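Local atomic coordinates of 6'''-hydroxyparomomycin C oxidase (Microbacterium trichothecenolyticum, PDB entry 7DVE), a protein that uses FAD and oxygen to oxidise the C3 hydroxyl of the sugar in C-glycosides such as isoorientin and mangiferin, releasing hydrogen peroxide. Residues A25-E30 with E158-V163; Y98-G103 with A115-N120; S171-I176 with R308-V313; A187-D192 with T331-T336. One frame throughout, in Å; residues are numbered along the deposited sequence.

Contact 1. Residues A25-E30 with E158-V163; sequences ARILSE and ERLLGV
Arg-26 slides past Leu-160 in the opposite direction, and its CD lies 3.6 Å from Leu-160 CD2, the same methyl that sits over one face of its guanidinium. The arginine chain bends at CD (chi2 -114°); NE pairs with Glu-30 OE2 in a salt bridge whose hydrogen bond is weak. Its NH1 donates to Val-218 O and to a water 2.7 Å away, which in turn reaches Arg-159 O. At the next residue, Ile-27 CG1 lies 4.3 Å from Leu-160 CD1. Glu-30 meets Arg-159 tip to tip: NH2 gives a nearly straight bond to OE1 (2.9 Å), and NH1 one to OE2 (2.7 Å). Both oxygens are approached on their syn side, and the two flat groups are turned only 20° apart. The two guanidiniums, NE of Arg-26 and NH1 of Arg-159 being 3.9 Å apart, stand nearly perpendicular, and the shared carboxylate probably offsets their repulsion. Arg-159 NE has a further salt bridge to Glu-156. The three charges form a salt-bridge network joining helix 149-161, which ends in a Schellman motif at Gly-162, to helix 19-31, consistent with the first helix of a Rossmann-type FAD-binding fold.

Contact 2. Residues Y98-G103 with A115-N120; sequences YLLESG and AAFSSN. With FAD (flavin-adenine dinucleotide), chain C.
Tyr-98 and Phe-117 form the antiparallel hydrogen-bonded pair of a short two-stranded ribbon, Tyr-98 N giving to Phe-117 O and Phe-117 N to Tyr-98 O, each at 2.9 Å. Their side chains share one face of the ribbon. Tyr-98 CG stands between its own N and carbonyl carbon (chi1 62°), and the ring is laid over Phe-117 CB, a CH-pi contact with CB 3.9 Å from the ring centroid. The ring planes are inclined at 38°, with centroids 5.3 Å apart. Leu-100 CD2 approaches Phe-117 CE1 to 3.7 Å. On the other face, Leu-99 CD2 touches Ala-116 CB at 3.8 Å. Beyond the paired residues a water takes over, accepting from Leu-100 N and donating to Ala-115 O. An alanine in place of Tyr-98 would probably open a gap over Phe-117 CB and leave the Phe-117 ring freer to shift, while the backbone bonds could remain. Farther out, Tyr-98 OH lies 3.2 Å from Ser-119 OG, which is itself bonded to Arg-276 and Tyr-393. The strand thus leads into the FAD site: Ser-118 and Asn-120 bind the cofactor, Asn-120 O lying 2.9 Å from O3B of the adenosine ribose. Ser-118 OG is tied to Gly-96 O just before the first strand. Around the ribbon, Met-398 of strand 396-401 packs on Leu-100 and Phe-117, while Arg-276 of helix 276-283 lies against Tyr-98 and Phe-117.

Contact 3. Residues S171-I176 with R308-V313; sequences SPYAGI and RDFTPV
Two overlapping beta turns, type I from Ser-171 to Ala-174 and type II from Tyr-173 to Ile-176, present Tyr-173 to Phe-310 of a second surface loop. The rings form an offset stack, centroids 4.3 Å apart and planes at 19°, although the two side chains cross at about a right angle. Phe-310 carries CG anti to its backbone N (chi1 -176°); Tyr-173 CE1 lies over its ring face, the closest overlap being modelled too tightly to trust. Thr-311 O sits at the edge of the tyrosine ring, near its plane, 3.3 Å from CE1, and accepts a weak bond from the hydroxyl at 3.4 Å. Gly-175, whose backbone angles would jam a CB against the preceding carbonyl O, is the N-cap of helix 176-183; residues 308-313 follow strand 300-307 of the large antiparallel sheet. The contact joins the approach to a helix with the exit from a strand. A serine in place of Tyr-173 would probably leave Phe-310 without its stacking partner and freer to turn, and Thr-311 O without this weak bond. Val-313 CG1 borders the tyrosine OH at 3.6 Å, and its CG2 meets Pro-172 CG at 4.4 Å. Arg-180, on the helix, donates to Arg-308 O.

Contact 4. Residues A187-D192 with T331-T336; sequences AHRDAD and TWVPFT
Arg-189 has CG anti to its carbonyl carbon (chi1 -56°), and a bend at chi3 (84°) turns NE out of line with the chain. Its NH2 lies 3.0 Å from Pro-334 O, which is at the edge of the guanidinium and near its plane. The contact belongs to the large antiparallel sheet of this GMC oxidoreductase: residues 187-192 lie in the loop between helix 176-183 and strand 196-204, and residues 331-336 are the end of strand 330-333 and the loop residues beyond it. Those two strands are neighbours, with a backbone hydrogen bond between Trp-332 and Gln-196, so the loop packs on the end of the neighbouring strand, 330-333, just before its own strand begins. The touching parts, 189 to 192 and 333 to 336, run at 100° to each other. Arg-189 NE donates to Glu-193 O, which is likely to hold the guanidinium's orientation. Apolar groups also approach NH2: Val-333 CG1 at 4.3 Å and Thr-336 CG2 at 4.4 Å, both obliquely. At the strand's other edge, Val-333 and Gly-343 share backbone hydrogen bonding. Phe-335 O accepts from Asn-136 ND2. Within the second segment the Pro-334 ring folds back on Trp-332, CG lying 3.7 Å above the indole plane toward its rim. The same proline ring takes the backbone of the loop on it, Asp-192 O standing 3.8 Å from Pro-334 CB and 3.9 Å from Pro-334 CG.

Contact 2 touches FAD directly, and the others stand back from it: the side chain of Leu-160 in contact 1 is about 11 Å from the cofactor, and that of Val-333 in contact 4 about 14 Å. Contact 3 lies away from the annotated sites, its centre about 31 Å from that of the chain. Contact 2 falls, in sequence, between the two segments of contact 1, yet their centres are 28 Å apart, on opposite sides of the chain's centre. Contacts 3 and 4 alternate along the chain; their nearest atoms are about 7 Å apart, and helix 176-183, which starts in contact 3, places Leu-181 against Val-333 of contact 4.

Contact 1. Residues A25-E30 with E158-V163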
# COMPACT_ATOMS: atom_id res chain seq x y z
N ALA A 25 -9.40 -12.71 -2.03
CA ALA A 25 -10.72 -12.94 -2.61
C ALA A 25 -10.62 -13.38 -4.06
O ALA A 25 -11.26 -14.36 -4.48
CB ALA A 25 -11.60 -11.69 -2.49
N ARG A 26 -9.81 -12.69 -4.86
CA ARG A 26 -9.75 -13.02 -6.28
C ARG A 26 -9.08 -14.37 -6.52
O ARG A 26 -9.54 -15.15 -7.37
CB ARG A 26 -9.03 -11.92 -7.06
CG ARG A 26 -9.44 -11.93 -8.55
CD ARG A 26 -8.27 -12.31 -9.42
NE ARG A 26 -8.50 -12.16 -10.85
CZ ARG A 26 -8.42 -11.01 -11.51
NH1 ARG A 26 -8.34 -9.86 -10.87
NH2 ARG A 26 -8.42 -11.02 -12.84
N ILE A 27 -8.00 -14.67 -5.79
CA ILE A 27 -7.33 -15.94 -6.05
C ILE A 27 -8.20 -17.09 -5.60
O ILE A 27 -8.18 -18.16 -6.22
CB ILE A 27 -5.95 -16.00 -5.38
CG1 ILE A 27 -5.06 -14.89 -5.92
CG2 ILE A 27 -5.31 -17.38 -5.65
CD1 ILE A 27 -4.52 -15.21 -7.31
N LEU A 28 -9.00 -16.91 -4.55
CA LEU A 28 -9.89 -18.00 -4.19
C LEU A 28 -11.10 -18.08 -5.12
O LEU A 28 -11.61 -19.17 -5.36
CB LEU A 28 -10.32 -17.89 -2.72
CG LEU A 28 -9.17 -18.04 -1.70
CD1 LEU A 28 -9.52 -17.54 -0.31
CD2 LEU A 28 -8.67 -19.49 -1.66
N SER A 29 -11.55 -16.95 -5.69
CA SER A 29 -12.60 -17.05 -6.70
C SER A 29 -12.10 -17.76 -7.96
O SER A 29 -12.89 -18.40 -8.67
CB SER A 29 -13.14 -15.66 -7.06
OG SER A 29 -13.64 -15.00 -5.91
N GLU A 30 -10.79 -17.68 -8.23
CA GLU A 30 -10.21 -18.41 -9.36
C GLU A 30 -9.98 -19.89 -9.02
O GLU A 30 -10.57 -20.78 -9.63
CB GLU A 30 -8.91 -17.74 -9.82
CG GLU A 30 -9.08 -16.45 -10.67
CD GLU A 30 -7.76 -15.66 -10.84
OE1 GLU A 30 -6.75 -16.02 -10.20
OE2 GLU A 30 -7.74 -14.67 -11.60
N GLU A 158 1.22 -8.30 -10.69
CA GLU A 158 1.05 -7.38 -11.82
C GLU A 158 -0.20 -7.70 -12.63
O GLU A 158 -0.89 -6.80 -13.12
CB GLU A 158 2.28 -7.43 -12.71
CG GLU A 158 3.49 -6.76 -12.06
CD GLU A 158 4.81 -7.35 -12.52
OE1 GLU A 158 4.82 -8.24 -13.41
OE2 GLU A 158 5.85 -6.90 -11.99
N ARG A 159 -0.54 -8.99 -12.76
CA ARG A 159 -1.81 -9.33 -13.39
C ARG A 159 -3.00 -8.89 -12.54
O ARG A 159 -4.00 -8.39 -13.06
CB ARG A 159 -1.86 -10.83 -13.66
CG ARG A 159 -3.24 -11.37 -13.94
CD ARG A 159 -3.17 -12.86 -14.23
NE ARG A 159 -3.24 -13.68 -13.02
CZ ARG A 159 -4.37 -14.11 -12.46
NH1 ARG A 159 -5.55 -13.74 -12.92
NH2 ARG A 159 -4.30 -14.95 -11.42
N LEU A 160 -2.91 -9.07 -11.22
CA LEU A 160 -4.04 -8.71 -10.37
C LEU A 160 -4.29 -7.21 -10.42
O LEU A 160 -5.45 -6.77 -10.42
CB LEU A 160 -3.80 -9.18 -8.94
CG LEU A 160 -3.80 -10.69 -8.69
CD1 LEU A 160 -4.05 -10.97 -7.23
CD2 LEU A 160 -4.83 -11.43 -9.53
N LEU A 161 -3.23 -6.42 -10.50
CA LEU A 161 -3.36 -4.97 -10.46
C LEU A 161 -3.46 -4.35 -11.84
O LEU A 161 -3.66 -3.13 -11.93
CB LEU A 161 -2.18 -4.37 -9.67
CG LEU A 161 -2.08 -4.67 -8.16
CD1 LEU A 161 -0.63 -4.65 -7.65
CD2 LEU A 161 -2.92 -3.72 -7.34
N GLY A 162 -3.36 -5.13 -12.91
CA GLY A 162 -3.41 -4.60 -14.27
C GLY A 162 -2.31 -3.58 -14.48
O GLY A 162 -2.56 -2.46 -14.94
N VAL A 163 -1.09 -3.96 -14.10
CA VAL A 163 0.04 -3.04 -14.08
C VAL A 163 0.56 -2.85 -15.49
O VAL A 163 0.75 -3.82 -16.22
CB VAL A 163 1.16 -3.57 -13.18
CG1 VAL A 163 2.49 -2.91 -13.58
CG2 VAL A 163 0.83 -3.32 -11.73
O HOH W 1 -6.98 -8.29 -12.67

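Contact 2. Residues Y98-G103 with A115-N120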
# COMPACT_ATOMS: atom_id res chain seq x y z
N TYR A 98 -6.47 9.53 7.48
CA TYR A 98 -6.46 10.18 8.79
C TYR A 98 -5.23 9.74 9.57
O TYR A 98 -4.62 8.70 9.30
CB TYR A 98 -7.74 9.90 9.59
CG TYR A 98 -7.99 8.44 9.92
CD1 TYR A 98 -8.41 7.54 8.93
CD2 TYR A 98 -7.86 7.96 11.23
CE1 TYR A 98 -8.66 6.23 9.22
CE2 TYR A 98 -8.11 6.64 11.53
CZ TYR A 98 -8.51 5.78 10.51
OH TYR A 98 -8.76 4.46 10.79
N LEU A 99 -4.87 10.56 10.55
CA LEU A 99 -3.68 10.34 11.36
C LEU A 99 -4.08 9.80 12.71
O LEU A 99 -5.24 9.84 13.11
CB LEU A 99 -2.89 11.65 11.53
CG LEU A 99 -2.49 12.41 10.26
CD1 LEU A 99 -1.68 13.61 10.62
CD2 LEU A 99 -1.70 11.51 9.35
N LEU A 100 -3.09 9.29 13.44
CA LEU A 100 -3.30 9.04 14.86
C LEU A 100 -3.55 10.37 15.57
O LEU A 100 -2.93 11.39 15.24
CB LEU A 100 -2.08 8.35 15.47
CG LEU A 100 -1.89 6.87 15.13
CD1 LEU A 100 -0.63 6.33 15.81
CD2 LEU A 100 -3.11 6.09 15.57
N GLU A 101 -4.47 10.35 16.53
CA GLU A 101 -4.68 11.54 17.34
C GLU A 101 -3.62 11.69 18.43
O GLU A 101 -3.31 12.82 18.85
CB GLU A 101 -6.08 11.51 17.95
CG GLU A 101 -7.01 12.49 17.27
CD GLU A 101 -8.47 12.13 17.43
OE1 GLU A 101 -8.88 11.04 16.93
OE2 GLU A 101 -9.20 12.93 18.05
N SER A 102 -3.09 10.57 18.92
CA SER A 102 -1.99 10.57 19.89
C SER A 102 -1.28 9.22 19.78
O SER A 102 -1.69 8.35 19.00
CB SER A 102 -2.50 10.82 21.31
OG SER A 102 -3.71 10.11 21.53
N GLY A 103 -0.22 9.05 20.56
CA GLY A 103 0.51 7.80 20.49
C GLY A 103 1.41 7.64 19.30
O GLY A 103 1.96 6.56 19.08
N ALA A 115 1.99 8.96 10.45
CA ALA A 115 1.41 7.64 10.19
C ALA A 115 -0.08 7.78 9.94
O ALA A 115 -0.79 8.39 10.74
CB ALA A 115 1.65 6.71 11.39
N ALA A 116 -0.56 7.22 8.82
CA ALA A 116 -1.92 7.46 8.36
C ALA A 116 -2.64 6.15 8.03
O ALA A 116 -2.03 5.08 7.93
CB ALA A 116 -1.94 8.40 7.15
N PHE A 117 -3.96 6.27 7.86
CA PHE A 117 -4.86 5.16 7.57
C PHE A 117 -5.94 5.64 6.62
O PHE A 117 -6.18 6.84 6.49
CB PHE A 117 -5.54 4.61 8.83
CG PHE A 117 -4.64 4.49 10.03
CD1 PHE A 117 -4.45 5.58 10.88
CD2 PHE A 117 -4.02 3.29 10.32
CE1 PHE A 117 -3.64 5.48 11.96
CE2 PHE A 117 -3.19 3.19 11.43
CZ PHE A 117 -3.00 4.28 12.25
N SER A 118 -6.62 4.68 5.98
CA SER A 118 -7.87 4.90 5.24
C SER A 118 -8.89 3.86 5.69
O SER A 118 -8.56 2.70 5.89
CB SER A 118 -7.69 4.77 3.71
OG SER A 118 -6.94 5.85 3.18
N SER A 119 -10.15 4.27 5.83
CA SER A 119 -11.22 3.37 6.26
C SER A 119 -12.34 3.48 5.23
O SER A 119 -13.17 4.39 5.31
CB SER A 119 -11.72 3.72 7.65
OG SER A 119 -10.84 3.20 8.64
N ASN A 120 -12.36 2.54 4.27
CA ASN A 120 -13.30 2.57 3.15
C ASN A 120 -13.13 1.30 2.34
O ASN A 120 -12.12 0.60 2.45
CB ASN A 120 -13.08 3.80 2.27
CG ASN A 120 -11.67 3.88 1.72
OD1 ASN A 120 -10.79 4.54 2.30
ND2 ASN A 120 -11.43 3.19 0.58
PA FAD C . -5.12 -0.95 3.08
O1A FAD C . -5.00 0.01 4.21
O2A FAD C . -4.94 -0.45 1.70
O5B FAD C . -6.59 -1.58 3.31
C5B FAD C . -6.90 -2.18 4.57
C4B FAD C . -8.38 -2.10 4.82
O4B FAD C . -8.60 -2.79 6.09
C3B FAD C . -8.83 -0.64 5.07
O3B FAD C . -9.94 -0.36 4.19
C2B FAD C . -9.29 -0.70 6.53
O2B FAD C . -10.43 0.13 6.77
C1B FAD C . -9.72 -2.15 6.68
N9A FAD C . -9.77 -2.54 8.14
C8A FAD C . -8.73 -2.33 8.96
N7A FAD C . -9.06 -2.78 10.18
C5A FAD C . -10.29 -3.28 10.12
C6A FAD C . -11.05 -3.86 11.06
N6A FAD C . -10.52 -3.97 12.27
N1A FAD C . -12.29 -4.33 10.79
C2A FAD C . -12.78 -4.18 9.50
N3A FAD C . -11.96 -3.58 8.53
C4A FAD C . -10.74 -3.14 8.86
N1 FAD C . 1.58 2.32 -2.58
C2 FAD C . 2.36 1.87 -3.63
O2 FAD C . 2.74 0.70 -3.60
N3 FAD C . 2.72 2.73 -4.68
C4 FAD C . 2.23 4.06 -4.69
O4 FAD C . 2.53 4.80 -5.63
C4X FAD C . 1.45 4.50 -3.63
N5 FAD C . 1.00 5.78 -3.56
C5X FAD C . 0.12 6.12 -2.57
C6 FAD C . -0.48 7.40 -2.55
C7 FAD C . -1.42 7.76 -1.59
C7M FAD C . -2.06 9.17 -1.61
C8 FAD C . -1.79 6.83 -0.62
C8M FAD C . -2.83 7.22 0.45
C9 FAD C . -1.20 5.56 -0.62
C9A FAD C . -0.24 5.20 -1.59
N10 FAD C . 0.34 3.98 -1.59
C10 FAD C . 1.13 3.61 -2.60
C1' FAD C . 0.13 2.98 -0.50
C2' FAD C . -0.93 1.91 -0.80
O2' FAD C . -2.22 2.55 -0.85
C3' FAD C . -0.88 0.78 0.28
O3' FAD C . 0.40 0.15 0.26
C4' FAD C . -1.90 -0.32 -0.03
O4' FAD C . -3.21 0.24 -0.09
C5' FAD C . -1.88 -1.40 1.09
O5' FAD C . -2.98 -2.32 0.93
P FAD C . -3.61 -3.19 2.13
O1P FAD C . -4.88 -3.86 1.74
O2P FAD C . -2.48 -4.01 2.64
O3P FAD C . -4.12 -2.18 3.29
O HOH W 2 -0.36 9.75 13.01

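Contact 3. Residues S171-I176 with R308-V313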
# COMPACT_ATOMS: atom_id res chain seq x y z
N SER A 171 1.73 10.51 -25.00
CA SER A 171 1.61 11.94 -24.79
C SER A 171 2.78 12.68 -25.43
O SER A 171 3.86 12.12 -25.61
CB SER A 171 1.55 12.27 -23.30
OG SER A 171 2.82 12.60 -22.82
N PRO A 172 2.59 13.96 -25.77
CA PRO A 172 3.68 14.72 -26.41
C PRO A 172 4.95 14.80 -25.58
O PRO A 172 6.04 14.96 -26.15
CB PRO A 172 3.06 16.12 -26.63
CG PRO A 172 1.59 16.00 -26.31
CD PRO A 172 1.27 14.61 -25.88
N TYR A 173 4.86 14.68 -24.26
CA TYR A 173 6.05 14.75 -23.41
C TYR A 173 6.59 13.37 -23.05
O TYR A 173 7.40 13.25 -22.13
CB TYR A 173 5.74 15.58 -22.16
CG TYR A 173 5.20 16.95 -22.53
CD1 TYR A 173 5.96 17.81 -23.33
CD2 TYR A 173 3.92 17.35 -22.16
CE1 TYR A 173 5.47 19.05 -23.71
CE2 TYR A 173 3.42 18.61 -22.53
CZ TYR A 173 4.21 19.45 -23.31
OH TYR A 173 3.74 20.68 -23.68
N ALA A 174 6.15 12.33 -23.76
CA ALA A 174 6.63 10.97 -23.50
C ALA A 174 8.14 10.88 -23.70
O ALA A 174 8.67 11.27 -24.74
CB ALA A 174 5.92 9.98 -24.42
N GLY A 175 8.84 10.37 -22.69
CA GLY A 175 10.24 10.06 -22.81
C GLY A 175 11.22 11.18 -22.49
O GLY A 175 12.42 10.91 -22.43
N ILE A 176 10.75 12.41 -22.29
CA ILE A 176 11.67 13.52 -22.04
C ILE A 176 12.42 13.31 -20.73
O ILE A 176 13.65 13.49 -20.66
CB ILE A 176 10.90 14.86 -22.02
CG1 ILE A 176 10.37 15.19 -23.42
CG2 ILE A 176 11.82 15.97 -21.56
CD1 ILE A 176 9.73 16.56 -23.49
N ARG A 308 13.27 22.26 -18.45
CA ARG A 308 13.79 23.19 -19.44
C ARG A 308 13.56 22.64 -20.85
O ARG A 308 13.26 21.46 -21.05
CB ARG A 308 15.29 23.41 -19.21
CG ARG A 308 16.08 22.08 -19.12
CD ARG A 308 17.61 22.22 -19.16
NE ARG A 308 18.11 22.78 -17.91
CZ ARG A 308 18.61 22.05 -16.91
NH1 ARG A 308 18.65 20.72 -16.97
NH2 ARG A 308 19.04 22.67 -15.81
N ASP A 309 13.74 23.52 -21.85
CA ASP A 309 13.64 23.18 -23.28
C ASP A 309 12.39 22.36 -23.56
O ASP A 309 12.44 21.19 -23.96
CB ASP A 309 14.89 22.44 -23.76
CG ASP A 309 16.15 23.19 -23.43
OD1 ASP A 309 16.09 24.45 -23.32
OD2 ASP A 309 17.19 22.51 -23.27
N PHE A 310 11.28 23.01 -23.36
CA PHE A 310 9.97 22.37 -23.23
C PHE A 310 9.16 22.87 -24.42
O PHE A 310 8.65 24.00 -24.39
CB PHE A 310 9.36 22.76 -21.89
CG PHE A 310 8.06 22.12 -21.59
CD1 PHE A 310 8.00 20.80 -21.18
CD2 PHE A 310 6.88 22.84 -21.68
CE1 PHE A 310 6.78 20.20 -20.87
CE2 PHE A 310 5.65 22.25 -21.38
CZ PHE A 310 5.61 20.93 -20.96
N THR A 311 9.08 22.07 -25.47
CA THR A 311 8.27 22.44 -26.63
C THR A 311 6.81 22.48 -26.19
O THR A 311 6.28 21.45 -25.77
CB THR A 311 8.47 21.47 -27.78
OG1 THR A 311 9.86 21.39 -28.09
CG2 THR A 311 7.74 21.95 -29.01
N PRO A 312 6.15 23.63 -26.23
CA PRO A 312 4.75 23.67 -25.80
C PRO A 312 3.84 22.98 -26.81
O PRO A 312 4.16 22.88 -28.00
CB PRO A 312 4.45 25.17 -25.72
CG PRO A 312 5.43 25.81 -26.64
CD PRO A 312 6.65 24.94 -26.65
N VAL A 313 2.70 22.49 -26.31
CA VAL A 313 1.70 21.82 -27.13
C VAL A 313 0.68 22.85 -27.60
O VAL A 313 0.15 23.63 -26.80
CB VAL A 313 1.04 20.66 -26.36
CG1 VAL A 313 0.41 21.15 -25.06
CG2 VAL A 313 -0.01 19.96 -27.23

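Contact 4. Residues A187-D192 with T331-T336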
# COMPACT_ATOMS: atom_id res chain seq x y z
N ALA A 187 27.00 4.21 -16.67
CA ALA A 187 27.01 3.19 -17.71
C ALA A 187 27.25 1.81 -17.11
O ALA A 187 27.37 0.82 -17.84
CB ALA A 187 28.06 3.51 -18.76
N HIS A 188 27.34 1.73 -15.78
CA HIS A 188 27.59 0.48 -15.08
C HIS A 188 26.32 -0.26 -14.67
O HIS A 188 26.41 -1.41 -14.25
CB HIS A 188 28.45 0.74 -13.84
N ARG A 189 25.15 0.37 -14.79
CA ARG A 189 23.90 -0.28 -14.43
C ARG A 189 23.37 -1.12 -15.59
O ARG A 189 23.57 -0.78 -16.76
CB ARG A 189 22.86 0.78 -14.01
CG ARG A 189 23.32 1.69 -12.87
CD ARG A 189 22.57 3.03 -12.83
NE ARG A 189 21.30 2.94 -12.12
CZ ARG A 189 21.05 3.43 -10.91
NH1 ARG A 189 21.99 4.06 -10.22
NH2 ARG A 189 19.84 3.28 -10.39
N ASP A 190 22.72 -2.23 -15.26
CA ASP A 190 22.10 -3.07 -16.28
C ASP A 190 20.59 -2.84 -16.33
O ASP A 190 20.05 -1.95 -15.66
CB ASP A 190 22.47 -4.55 -16.05
CG ASP A 190 22.15 -5.03 -14.63
OD1 ASP A 190 21.15 -4.56 -14.04
OD2 ASP A 190 22.91 -5.92 -14.14
N ALA A 191 19.89 -3.67 -17.12
CA ALA A 191 18.51 -3.40 -17.49
C ALA A 191 17.61 -3.23 -16.27
O ALA A 191 16.86 -2.25 -16.17
CB ALA A 191 17.98 -4.51 -18.39
N ASP A 192 17.66 -4.18 -15.32
CA ASP A 192 16.82 -4.09 -14.13
C ASP A 192 17.08 -2.82 -13.33
O ASP A 192 16.30 -2.51 -12.41
CB ASP A 192 17.05 -5.31 -13.23
CG ASP A 192 16.32 -6.55 -13.73
OD1 ASP A 192 15.06 -6.53 -13.75
OD2 ASP A 192 16.99 -7.53 -14.12
N THR A 331 8.41 8.20 -14.13
CA THR A 331 9.66 7.50 -14.36
C THR A 331 10.19 6.92 -13.06
O THR A 331 10.07 7.52 -11.98
CB THR A 331 10.72 8.43 -14.96
OG1 THR A 331 10.23 9.00 -16.17
CG2 THR A 331 12.01 7.68 -15.25
N TRP A 332 10.85 5.77 -13.20
CA TRP A 332 11.36 4.95 -12.13
C TRP A 332 12.88 4.97 -12.16
O TRP A 332 13.48 4.67 -13.20
CB TRP A 332 10.84 3.53 -12.30
CG TRP A 332 11.35 2.51 -11.34
CD1 TRP A 332 11.89 2.75 -10.10
CD2 TRP A 332 11.34 1.09 -11.51
NE1 TRP A 332 12.22 1.56 -9.51
CE2 TRP A 332 11.91 0.53 -10.35
CE3 TRP A 332 10.93 0.24 -12.55
CZ2 TRP A 332 12.05 -0.85 -10.18
CZ3 TRP A 332 11.07 -1.12 -12.39
CH2 TRP A 332 11.63 -1.66 -11.22
N VAL A 333 13.50 5.34 -11.04
CA VAL A 333 14.95 5.29 -10.87
C VAL A 333 15.22 4.19 -9.85
O VAL A 333 15.09 4.41 -8.64
CB VAL A 333 15.53 6.63 -10.40
CG1 VAL A 333 17.07 6.59 -10.51
CG2 VAL A 333 14.93 7.79 -11.19
N PRO A 334 15.60 2.99 -10.30
CA PRO A 334 15.55 1.81 -9.43
C PRO A 334 16.59 1.82 -8.32
O PRO A 334 17.71 2.32 -8.47
CB PRO A 334 15.79 0.65 -10.40
CG PRO A 334 15.32 1.18 -11.73
CD PRO A 334 15.69 2.64 -11.73
N PHE A 335 16.16 1.25 -7.19
CA PHE A 335 17.03 0.86 -6.09
C PHE A 335 18.12 -0.12 -6.54
O PHE A 335 17.85 -1.07 -7.27
CB PHE A 335 16.16 0.22 -5.00
CG PHE A 335 16.93 -0.30 -3.81
CD1 PHE A 335 17.57 -1.56 -3.86
CD2 PHE A 335 16.99 0.44 -2.63
CE1 PHE A 335 18.26 -2.04 -2.76
CE2 PHE A 335 17.68 -0.05 -1.52
CZ PHE A 335 18.32 -1.29 -1.58
N THR A 336 19.35 0.11 -6.07
CA THR A 336 20.43 -0.88 -6.10
C THR A 336 21.17 -0.86 -4.76
O THR A 336 21.21 0.16 -4.08
CB THR A 336 21.45 -0.63 -7.23
OG1 THR A 336 22.10 0.63 -7.03
CG2 THR A 336 20.78 -0.67 -8.60